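Local coordinates for protein ATP-dependent 6-phosphofructokinase subunit beta (Saccharomyces cerevisiae, PDB 3O8O) that catalyses the ATP-dependent phosphorylation of fructose 6-phosphate to fructose 1,6-bisphosphate, the first committing step of glycolysis, at residues G12-A24 against R291-T304. Residues are numbered along the deposited sequence; the frame is centred on the assembly and turned at random.
With F6P (6-O-phosphono-beta-D-fructofuranose), chain K.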
ATOM      1  N   GLY B  12      -0.748 -42.866 -34.643  1.00 80.22           N
ATOM      2  CA  GLY B  12       0.205 -43.596 -33.831  1.00 80.11           C
ATOM      3  C   GLY B  12      -0.092 -43.414 -32.365  1.00 80.00           C
ATOM      4  O   GLY B  12      -1.148 -42.883 -32.003  1.00 80.22           O
ATOM      5  N   GLY B  13       0.844 -43.845 -31.524  1.00 66.54           N
ATOM      6  CA  GLY B  13       0.664 -43.744 -30.085  1.00 63.48           C
ATOM      7  C   GLY B  13       0.576 -42.304 -29.683  1.00 61.33           C
ATOM      8  O   GLY B  13       1.436 -41.513 -30.054  1.00 59.50           O
ATOM      9  N   ASP B  14      -0.471 -41.970 -28.937  1.00 58.91           N
ATOM     10  CA  ASP B  14      -0.683 -40.596 -28.482  1.00 58.98           C
ATOM     11  C   ASP B  14       0.437 -40.242 -27.520  1.00 57.53           C
ATOM     12  O   ASP B  14       1.060 -41.126 -26.927  1.00 56.17           O
ATOM     13  CB  ASP B  14      -2.055 -40.459 -27.778  1.00 75.57           C
ATOM     14  CG  ASP B  14      -2.127 -41.228 -26.445  1.00 76.86           C
ATOM     15  OD1 ASP B  14      -1.472 -42.286 -26.310  1.00 77.54           O
ATOM     16  OD2 ASP B  14      -2.851 -40.782 -25.534  1.00 76.87           O
ATOM     17  N   ALA B  15       0.697 -38.949 -27.381  1.00 49.20           N
ATOM     18  CA  ALA B  15       1.724 -38.470 -26.470  1.00 48.55           C
ATOM     19  C   ALA B  15       1.272 -37.128 -25.906  1.00 49.09           C
ATOM     20  O   ALA B  15       0.629 -36.330 -26.586  1.00 49.09           O
ATOM     21  CB  ALA B  15       3.027 -38.315 -27.195  1.00 44.99           C
ATOM     22  N   PRO B  16       1.595 -36.863 -24.645  1.00 56.92           N
ATOM     23  CA  PRO B  16       1.210 -35.613 -24.014  1.00 57.04           C
ATOM     24  C   PRO B  16       1.755 -34.453 -24.817  1.00 57.77           C
ATOM     25  O   PRO B  16       2.961 -34.384 -25.072  1.00 58.30           O
ATOM     26  CB  PRO B  16       1.861 -35.719 -22.649  1.00 54.41           C
ATOM     27  CG  PRO B  16       1.814 -37.153 -22.386  1.00 54.16           C
ATOM     28  CD  PRO B  16       2.307 -37.711 -23.693  1.00 54.71           C
ATOM     29  N   GLY B  17       0.868 -33.555 -25.227  1.00 65.17           N
ATOM     30  CA  GLY B  17       1.308 -32.404 -25.986  1.00 65.92           C
ATOM     31  C   GLY B  17       0.740 -32.358 -27.381  1.00 66.98           C
ATOM     32  O   GLY B  17       0.901 -31.365 -28.079  1.00 66.12           O
ATOM     33  N   MET B  18       0.080 -33.427 -27.809  1.00 75.32           N
ATOM     34  CA  MET B  18      -0.497 -33.424 -29.142  1.00 75.32           C
ATOM     35  C   MET B  18      -1.582 -32.360 -29.214  1.00 74.51           C
ATOM     36  O   MET B  18      -1.705 -31.661 -30.225  1.00 74.76           O
ATOM     37  CB  MET B  18      -1.074 -34.794 -29.489  1.00 73.02           C
ATOM     38  CG  MET B  18      -0.022 -35.877 -29.529  1.00 74.92           C
ATOM     39  SD  MET B  18      -0.574 -37.442 -30.239  1.00 76.56           S
ATOM     40  CE  MET B  18       0.635 -37.639 -31.480  1.00 76.08           C
ATOM     41  N   ASN B  19      -2.357 -32.231 -28.135  1.00 49.85           N
ATOM     42  CA  ASN B  19      -3.426 -31.239 -28.074  1.00 47.74           C
ATOM     43  C   ASN B  19      -2.870 -29.829 -28.214  1.00 48.16           C
ATOM     44  O   ASN B  19      -3.478 -28.987 -28.868  1.00 47.72           O
ATOM     45  CB  ASN B  19      -4.187 -31.343 -26.765  1.00 47.72           C
ATOM     46  CG  ASN B  19      -5.167 -32.488 -26.747  1.00 45.97           C
ATOM     47  OD1 ASN B  19      -5.832 -32.748 -27.740  1.00 44.62           O
ATOM     48  ND2 ASN B  19      -5.285 -33.161 -25.604  1.00 44.24           N
ATOM     49  N   SER B  20      -1.727 -29.563 -27.592  1.00 58.46           N
ATOM     50  CA  SER B  20      -1.129 -28.252 -27.726  1.00 59.00           C
ATOM     51  C   SER B  20      -0.744 -28.096 -29.179  1.00 59.08           C
ATOM     52  O   SER B  20      -0.843 -26.991 -29.730  1.00 61.13           O
ATOM     53  CB  SER B  20       0.109 -28.109 -26.851  1.00 68.08           C
ATOM     54  OG  SER B  20      -0.248 -28.204 -25.491  1.00 68.49           O
ATOM     55  N   ASN B  21      -0.323 -29.200 -29.805  1.00 58.75           N
ATOM     56  CA  ASN B  21       0.075 -29.181 -31.218  1.00 57.68           C
ATOM     57  C   ASN B  21      -1.154 -28.883 -32.087  1.00 56.93           C
ATOM     58  O   ASN B  21      -1.180 -27.937 -32.884  1.00 57.23           O
ATOM     59  CB  ASN B  21       0.711 -30.523 -31.630  1.00 52.73           C
ATOM     60  CG  ASN B  21       1.560 -30.402 -32.893  1.00 53.32           C
ATOM     61  OD1 ASN B  21       2.487 -29.586 -32.946  1.00 54.02           O
ATOM     62  ND2 ASN B  21       1.251 -31.204 -33.909  1.00 52.36           N
ATOM     63  N   VAL B  22      -2.181 -29.690 -31.928  1.00 70.29           N
ATOM     64  CA  VAL B  22      -3.389 -29.466 -32.682  1.00 69.35           C
ATOM     65  C   VAL B  22      -3.834 -28.009 -32.506  1.00 69.29           C
ATOM     66  O   VAL B  22      -4.074 -27.297 -33.475  1.00 69.22           O
ATOM     67  CB  VAL B  22      -4.501 -30.420 -32.205  1.00 44.07           C
ATOM     68  CG1 VAL B  22      -5.817 -30.055 -32.816  1.00 43.22           C
ATOM     69  CG2 VAL B  22      -4.155 -31.823 -32.588  1.00 44.11           C
ATOM     70  N   ARG B  23      -3.914 -27.562 -31.261  1.00 55.92           N
ATOM     71  CA  ARG B  23      -4.348 -26.203 -30.958  1.00 55.14           C
ATOM     72  C   ARG B  23      -3.611 -25.125 -31.723  1.00 54.97           C
ATOM     73  O   ARG B  23      -4.236 -24.249 -32.301  1.00 54.05           O
ATOM     74  CB  ARG B  23      -4.198 -25.938 -29.471  1.00 63.52           C
ATOM     75  CG  ARG B  23      -4.733 -24.598 -29.032  1.00 61.77           C
ATOM     76  CD  ARG B  23      -3.733 -23.883 -28.136  1.00 60.89           C
ATOM     77  NE  ARG B  23      -4.390 -22.795 -27.452  1.00 59.25           N
ATOM     78  CZ  ARG B  23      -3.805 -21.662 -27.094  1.00 58.68           C
ATOM     79  NH1 ARG B  23      -2.525 -21.458 -27.357  1.00 58.56           N
ATOM     80  NH2 ARG B  23      -4.521 -20.724 -26.477  1.00 58.04           N
ATOM     81  N   ALA B  24      -2.285 -25.170 -31.713  1.00 54.24           N
ATOM     82  CA  ALA B  24      -1.513 -24.161 -32.422  1.00 54.56           C
ATOM     83  C   ALA B  24      -1.771 -24.260 -33.919  1.00 55.78           C
ATOM     84  O   ALA B  24      -2.014 -23.248 -34.566  1.00 56.06           O
ATOM     85  CB  ALA B  24      -0.021 -24.318 -32.122  1.00 45.31           C
ATOM     86  N   ARG B 291       2.191 -42.517 -20.566  1.00 65.40           N
ATOM     87  CA  ARG B 291       1.574 -41.946 -21.757  1.00 66.66           C
ATOM     88  C   ARG B 291       0.510 -40.909 -21.425  1.00 67.08           C
ATOM     89  O   ARG B 291       0.186 -40.061 -22.253  1.00 66.73           O
ATOM     90  CB  ARG B 291       0.954 -43.069 -22.594  1.00 69.79           C
ATOM     91  CG  ARG B 291       1.980 -43.943 -23.275  1.00 70.26           C
ATOM     92  CD  ARG B 291       2.441 -43.310 -24.577  1.00 70.73           C
ATOM     93  NE  ARG B 291       1.414 -43.449 -25.598  1.00 71.01           N
ATOM     94  CZ  ARG B 291       1.053 -44.617 -26.111  1.00 72.10           C
ATOM     95  NH1 ARG B 291       1.651 -45.733 -25.698  1.00 72.51           N
ATOM     96  NH2 ARG B 291       0.077 -44.679 -27.006  1.00 72.07           N
ATOM     97  N   GLY B 292      -0.027 -40.988 -20.210  1.00 72.43           N
ATOM     98  CA  GLY B 292      -1.063 -40.068 -19.778  1.00 72.43           C
ATOM     99  C   GLY B 292      -0.571 -38.775 -19.155  1.00 72.43           C
ATOM    100  O   GLY B 292       0.614 -38.417 -19.247  1.00 72.43           O
ATOM    101  N   GLY B 293      -1.492 -38.068 -18.509  1.00 50.48           N
ATOM    102  CA  GLY B 293      -1.125 -36.810 -17.902  1.00 48.35           C
ATOM    103  C   GLY B 293      -1.120 -35.658 -18.892  1.00 47.88           C
ATOM    104  O   GLY B 293      -1.074 -35.850 -20.108  1.00 48.01           O
ATOM    105  N   THR B 294      -1.175 -34.444 -18.364  1.00 42.14           N
ATOM    106  CA  THR B 294      -1.200 -33.245 -19.177  1.00 39.53           C
ATOM    107  C   THR B 294       0.219 -32.917 -19.620  1.00 38.87           C
ATOM    108  O   THR B 294       1.191 -33.259 -18.946  1.00 38.88           O
ATOM    109  CB  THR B 294      -1.744 -32.093 -18.358  1.00 44.10           C
ATOM    110  OG1 THR B 294      -0.646 -31.309 -17.859  1.00 43.05           O
ATOM    111  CG2 THR B 294      -2.522 -32.628 -17.172  1.00 43.54           C
ATOM    112  N   ALA B 295       0.358 -32.239 -20.743  1.00 54.09           N
ATOM    113  CA  ALA B 295       1.697 -31.932 -21.180  1.00 54.88           C
ATOM    114  C   ALA B 295       2.449 -31.018 -20.202  1.00 54.99           C
ATOM    115  O   ALA B 295       1.892 -30.053 -19.672  1.00 55.85           O
ATOM    116  CB  ALA B 295       1.658 -31.308 -22.557  1.00 76.97           C
ATOM    117  N   VAL B 296       3.712 -31.356 -19.956  1.00 27.32           N
ATOM    118  CA  VAL B 296       4.603 -30.584 -19.109  1.00 26.31           C
ATOM    119  C   VAL B 296       4.842 -29.262 -19.857  1.00 25.20           C
ATOM    120  O   VAL B 296       4.743 -29.226 -21.078  1.00 23.52           O
ATOM    121  CB  VAL B 296       5.937 -31.375 -18.917  1.00 50.66           C
ATOM    122  CG1 VAL B 296       7.112 -30.427 -18.558  1.00 51.29           C
ATOM    123  CG2 VAL B 296       5.731 -32.437 -17.844  1.00 51.36           C
ATOM    124  N   ALA B 297       5.171 -28.193 -19.137  1.00 50.70           N
ATOM    125  CA  ALA B 297       5.374 -26.892 -19.773  1.00 50.53           C
ATOM    126  C   ALA B 297       6.266 -26.981 -20.996  1.00 51.11           C
ATOM    127  O   ALA B 297       5.955 -26.393 -22.033  1.00 50.37           O
ATOM    128  CB  ALA B 297       5.940 -25.855 -18.755  1.00 45.44           C
ATOM    129  N   TYR B 298       7.371 -27.712 -20.888  1.00 59.15           N
ATOM    130  CA  TYR B 298       8.261 -27.821 -22.028  1.00 60.79           C
ATOM    131  C   TYR B 298       7.499 -28.387 -23.229  1.00 61.42           C
ATOM    132  O   TYR B 298       7.560 -27.833 -24.326  1.00 62.25           O
ATOM    133  CB  TYR B 298       9.456 -28.708 -21.693  1.00 53.75           C
ATOM    134  CG  TYR B 298      10.467 -28.804 -22.814  1.00 54.91           C
ATOM    135  CD1 TYR B 298      11.393 -27.785 -23.022  1.00 54.63           C
ATOM    136  CD2 TYR B 298      10.465 -29.892 -23.703  1.00 55.19           C
ATOM    137  CE1 TYR B 298      12.300 -27.834 -24.090  1.00 55.20           C
ATOM    138  CE2 TYR B 298      11.374 -29.949 -24.788  1.00 55.09           C
ATOM    139  CZ  TYR B 298      12.288 -28.908 -24.974  1.00 55.39           C
ATOM    140  OH  TYR B 298      13.163 -28.888 -26.039  1.00 54.59           O
ATOM    141  N   ASP B 299       6.763 -29.476 -23.032  1.00 67.32           N
ATOM    142  CA  ASP B 299       6.033 -30.048 -24.150  1.00 67.17           C
ATOM    143  C   ASP B 299       4.998 -29.098 -24.703  1.00 67.27           C
ATOM    144  O   ASP B 299       4.929 -28.904 -25.911  1.00 67.51           O
ATOM    145  CB  ASP B 299       5.382 -31.383 -23.784  1.00 60.34           C
ATOM    146  CG  ASP B 299       6.357 -32.543 -23.874  1.00 59.87           C
ATOM    147  OD1 ASP B 299       7.224 -32.552 -24.775  1.00 60.77           O
ATOM    148  OD2 ASP B 299       6.252 -33.456 -23.040  1.00 59.58           O
ATOM    149  N   ARG B 300       4.190 -28.492 -23.845  1.00 77.99           N
ATOM    150  CA  ARG B 300       3.209 -27.555 -24.364  1.00 77.30           C
ATOM    151  C   ARG B 300       3.913 -26.528 -25.250  1.00 77.68           C
ATOM    152  O   ARG B 300       3.568 -26.377 -26.422  1.00 78.61           O
ATOM    153  CB  ARG B 300       2.490 -26.831 -23.233  1.00 44.13           C
ATOM    154  CG  ARG B 300       1.650 -27.715 -22.381  1.00 42.55           C
ATOM    155  CD  ARG B 300       0.812 -26.901 -21.428  1.00 42.44           C
ATOM    156  NE  ARG B 300       0.358 -27.734 -20.321  1.00 42.05           N
ATOM    157  CZ  ARG B 300      -0.581 -27.389 -19.448  1.00 42.43           C
ATOM    158  NH1 ARG B 300      -1.193 -26.214 -19.536  1.00 43.51           N
ATOM    159  NH2 ARG B 300      -0.908 -28.230 -18.488  1.00 42.29           N
ATOM    160  N   ILE B 301       4.911 -25.843 -24.694  1.00 50.39           N
ATOM    161  CA  ILE B 301       5.645 -24.820 -25.426  1.00 49.56           C
ATOM    162  C   ILE B 301       6.304 -25.340 -26.698  1.00 50.24           C
ATOM    163  O   ILE B 301       6.345 -24.656 -27.726  1.00 50.63           O
ATOM    164  CB  ILE B 301       6.705 -24.171 -24.528  1.00 33.43           C
ATOM    165  CG1 ILE B 301       6.016 -23.603 -23.284  1.00 33.43           C
ATOM    166  CG2 ILE B 301       7.423 -23.049 -25.288  1.00 33.43           C
ATOM    167  CD1 ILE B 301       6.964 -23.095 -22.196  1.00 58.66           C
ATOM    168  N   LEU B 302       6.816 -26.558 -26.635  1.00 46.27           N
ATOM    169  CA  LEU B 302       7.459 -27.132 -27.805  1.00 47.11           C
ATOM    170  C   LEU B 302       6.420 -27.401 -28.878  1.00 47.84           C
ATOM    171  O   LEU B 302       6.547 -26.963 -30.010  1.00 47.98           O
ATOM    172  CB  LEU B 302       8.170 -28.444 -27.453  1.00 56.11           C
ATOM    173  CG  LEU B 302       8.724 -29.208 -28.662  1.00 55.88           C
ATOM    174  CD1 LEU B 302       9.723 -28.339 -29.421  1.00 56.01           C
ATOM    175  CD2 LEU B 302       9.373 -30.469 -28.191  1.00 55.97           C
ATOM    176  N   ALA B 303       5.381 -28.127 -28.510  1.00 62.78           N
ATOM    177  CA  ALA B 303       4.324 -28.457 -29.448  1.00 64.96           C
ATOM    178  C   ALA B 303       3.607 -27.217 -29.977  1.00 66.64           C
ATOM    179  O   ALA B 303       3.091 -27.215 -31.088  1.00 68.01           O
ATOM    180  CB  ALA B 303       3.333 -29.392 -28.784  1.00 40.72           C
ATOM    181  N   THR B 304       3.561 -26.158 -29.183  1.00 66.06           N
ATOM    182  CA  THR B 304       2.904 -24.959 -29.643  1.00 66.90           C
ATOM    183  C   THR B 304       3.714 -24.278 -30.728  1.00 67.47           C
ATOM    184  O   THR B 304       3.148 -23.826 -31.719  1.00 67.62           O
ATOM    185  CB  THR B 304       2.676 -23.976 -28.502  1.00 70.26           C
ATOM    186  OG1 THR B 304       1.732 -24.547 -27.585  1.00 69.91           O
ATOM    187  CG2 THR B 304       2.141 -22.638 -29.038  1.00 69.94           C
TER
HETATM  188  O1  F6P K 980       4.672 -45.315 -29.112  1.00 77.94           O
HETATM  189  C1  F6P K 980       5.721 -45.989 -28.419  1.00 79.75           C
HETATM  190  C2  F6P K 980       5.166 -46.619 -27.140  1.00 80.00           C
HETATM  191  O2  F6P K 980       4.626 -45.638 -26.264  1.00 80.73           O
HETATM  192  C3  F6P K 980       6.235 -47.391 -26.371  1.00 80.12           C
HETATM  193  O3  F6P K 980       6.927 -46.567 -25.426  1.00 79.05           O
HETATM  194  C4  F6P K 980       5.386 -48.551 -25.766  1.00 80.33           C
HETATM  195  O4  F6P K 980       6.178 -49.700 -25.446  1.00 80.62           O
HETATM  196  C5  F6P K 980       4.341 -48.792 -26.899  1.00 80.12           C
HETATM  197  O5  F6P K 980       4.116 -47.494 -27.449  1.00 80.52           O
HETATM  198  C6  F6P K 980       2.985 -49.224 -26.392  1.00 80.11           C
HETATM  199  O6  F6P K 980       2.178 -49.380 -27.560  1.00 81.26           O
HETATM  200  P   F6P K 980       0.671 -49.750 -27.139  1.00 82.32           P
HETATM  201  O1P F6P K 980       0.109 -48.610 -26.372  1.00 82.32           O
HETATM  202  O2P F6P K 980      -0.215 -49.956 -28.466  1.00 81.74           O
HETATM  203  O3P F6P K 980       0.639 -51.081 -26.203  1.00 81.43           O
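R291 and D14 illustrate how a substrate-binding arginine can be set by a second-shell carboxylate. Their salt bridge runs from NH2 of R291 to OD1 of D14 at 2.9 Å, with the guanidinium and carboxylate planes turned 71° apart. Beside it, R291 NE donates to the backbone O of D14 at 2.7 Å, in the carbonyl plane. The arginine chain bends at chi2 and chi3 (-75°), folding its NE and NH2 side back onto D14 while NH1 faces fructose 6-phosphate, reaching O1P in a weak bond of 3.3 Å. The D14 carboxylate is also hydrogen-bonded by a polar side chain of the neighbouring protein chain. With a leucine in place of R291, D14 would probably lose its charge partner within the chain, and the sugar phosphate one of its contacts.

Packing begins at P16, whose CG meets the carbonyl O of R291 at 3.3 Å; its CB lies 4.4 Å from A295 CB. At the N-cap G17, A295 CB of the loop before 297-304 sits against the backbone, and A303 CB reaches G17 O. Along the helices, A303 CB packs on S20 CB at 4.0 Å and A24 CB rests against T304. This lets the axes of 18-24 and 297-304 approach to 7.7 Å, crossing at -29°.

Within 291-304, R300 NE donates to A295 O at 2.9 Å; its NH2 forms a salt bridge with D549. The whole joins the glycine-rich loop after strand 5-11, which includes the predicted ATP-binding G13, to the fructose 6-phosphate site of the catalytic phosphofructokinase domain.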